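Local coordinates for protein collagen alpha-1(XX) chain (Homo sapiens, PDB 5KF4) that probably contributes, through this fibronectin type III domain, to interactions of a collagen chain within the extracellular matrix, at residues A[21-24]-A[25-28]. Residues are numbered along the deposited sequence; the frame is centred on the assembly and turned at random.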
ATOM      1  N   GLN A  21      14.140   1.576   2.438  1.00 19.05           N
ATOM      2  CA  GLN A  21      14.932   1.271   1.242  1.00 32.42           C
ATOM      3  C   GLN A  21      14.538   2.165   0.075  1.00 36.74           C
ATOM      4  O   GLN A  21      14.299   1.692  -1.037  1.00 33.69           O
ATOM      5  CB  GLN A  21      14.796  -0.201   0.844  1.00 46.98           C
ATOM      6  CG  GLN A  21      15.153  -1.175   1.949  1.00 55.82           C
ATOM      7  CD  GLN A  21      15.021  -2.620   1.515  1.00 62.04           C
ATOM      8  OE1 GLN A  21      14.820  -2.910   0.336  1.00 70.35           O
ATOM      9  NE2 GLN A  21      15.132  -3.539   2.471  1.00 55.10           N
ATOM     10  N   VAL A  22      14.478   3.463   0.343  1.00 34.56           N
ATOM     11  CA  VAL A  22      14.027   4.420  -0.648  1.00 26.41           C
ATOM     12  C   VAL A  22      15.145   4.702  -1.629  1.00 33.29           C
ATOM     13  O   VAL A  22      16.232   5.128  -1.244  1.00 52.14           O
ATOM     14  CB  VAL A  22      13.575   5.737   0.007  1.00 18.67           C
ATOM     15  CG1 VAL A  22      12.980   6.675  -1.027  1.00 26.05           C
ATOM     16  CG2 VAL A  22      12.586   5.455   1.120  1.00 17.94           C
ATOM     17  N   THR A  23      14.873   4.451  -2.902  1.00 18.31           N
ATOM     18  CA  THR A  23      15.827   4.759  -3.953  1.00 24.87           C
ATOM     19  C   THR A  23      15.215   5.783  -4.896  1.00 24.96           C
ATOM     20  O   THR A  23      14.187   6.386  -4.587  1.00 29.43           O
ATOM     21  CB  THR A  23      16.248   3.501  -4.733  1.00 28.17           C
ATOM     22  OG1 THR A  23      15.211   3.130  -5.651  1.00 22.81           O
ATOM     23  CG2 THR A  23      16.531   2.342  -3.767  1.00 13.00           C
ATOM     24  N   SER A  24      15.849   5.976  -6.044  1.00 21.13           N
ATOM     25  CA  SER A  24      15.333   6.891  -7.053  1.00 15.39           C
ATOM     26  C   SER A  24      14.066   6.360  -7.713  1.00 10.52           C
ATOM     27  O   SER A  24      13.249   7.131  -8.223  1.00 25.32           O
ATOM     28  CB  SER A  24      16.400   7.162  -8.115  1.00 24.14           C
ATOM     29  OG  SER A  24      17.480   6.250  -7.997  1.00 33.97           O
ATOM     30  N   SER A  25      13.898   5.041  -7.691  1.00 11.84           N
ATOM     31  CA  SER A  25      12.801   4.415  -8.420  1.00 10.05           C
ATOM     32  C   SER A  25      12.012   3.384  -7.611  1.00 12.93           C
ATOM     33  O   SER A  25      11.063   2.789  -8.118  1.00 21.62           O
ATOM     34  CB  SER A  25      13.342   3.760  -9.693  1.00 14.53           C
ATOM     35  OG  SER A  25      14.220   2.695  -9.379  1.00 15.77           O
ATOM     36  N   SER A  26      12.401   3.167  -6.362  1.00 13.32           N
ATOM     37  CA  SER A  26      11.775   2.132  -5.537  1.00 11.66           C
ATOM     38  C   SER A  26      11.653   2.507  -4.063  1.00 20.56           C
ATOM     39  O   SER A  26      12.443   3.287  -3.534  1.00 17.24           O
ATOM     40  CB  SER A  26      12.551   0.817  -5.644  1.00 17.93           C
ATOM     41  OG  SER A  26      13.700   0.854  -4.807  1.00 27.67           O
ATOM     42  N   ILE A  27      10.639   1.949  -3.412  1.00 31.88           N
ATOM     43  CA  ILE A  27      10.539   2.014  -1.959  1.00 27.58           C
ATOM     44  C   ILE A  27      10.162   0.631  -1.447  1.00 31.71           C
ATOM     45  O   ILE A  27       9.605  -0.182  -2.188  1.00 33.82           O
ATOM     46  CB  ILE A  27       9.482   3.018  -1.455  1.00 20.44           C
ATOM     47  CG1 ILE A  27       8.070   2.502  -1.741  1.00 29.59           C
ATOM     48  CG2 ILE A  27       9.746   4.416  -2.006  1.00 22.86           C
ATOM     49  CD1 ILE A  27       7.009   3.094  -0.833  1.00 34.25           C
ATOM     50  N   ARG A  28      10.472   0.341  -0.191  1.00 38.93           N
ATOM     51  CA  ARG A  28       9.968  -0.897   0.372  1.00 34.57           C
ATOM     52  C   ARG A  28       8.822  -0.583   1.306  1.00 20.02           C
ATOM     53  O   ARG A  28       8.839   0.409   2.029  1.00 16.37           O
ATOM     54  CB  ARG A  28      11.045  -1.688   1.110  1.00 42.63           C
ATOM     55  CG  ARG A  28      10.853  -3.182   0.914  1.00 49.49           C
ATOM     56  CD  ARG A  28      11.907  -4.035   1.595  1.00 57.06           C
ATOM     57  NE  ARG A  28      12.461  -5.055   0.702  1.00 60.31           N
ATOM     58  CZ  ARG A  28      11.764  -6.018   0.100  1.00 58.36           C
ATOM     59  NH1 ARG A  28      12.390  -6.883  -0.685  1.00 60.86           N
ATOM     60  NH2 ARG A  28      10.451  -6.126   0.269  1.00 55.02           N
TER
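T23 and S26 face each other where the chain reverses between strands 15-20 and 27-32, joined through backbone and hydroxyl groups. The backbone bond runs from T23 N to S26 O at 2.8 Å; the 178° N-H...O angle makes it nearly straight, and the donor lies in the carbonyl plane. Two further bonds meet at the T23 hydroxyl. S25 N donates to T23 OG1 at 3.1 Å, which forms an ST turn, and T23 OG1 lies 2.9 Å from S26 OG, a hydrogen bond in which either could donate. With chi1 at 77°, T23 OG1 sits between its own backbone N and carbonyl carbon, which turns it into the bend.

Apolar contact is slight: V22 CG1 and I27 CG2 approach to 4.1 Å, their side chains running side by side, and both residues also touch V96 of strand 87-97. Farther from the bend, Q21 and R28 lie alongside, amide and guanidinium nearly perpendicular at 87°. Q21 OE1 comes to the guanidinium edge, near its plane, 3.2 Å from R28 NE, but the bond is strongly bent and weak.

The bonds thus concentrate at the bend of this fibronectin type III hairpin, where one threonine hydroxyl ties two successive serines, whereas the glutamine-arginine pair probably adds little rigidity.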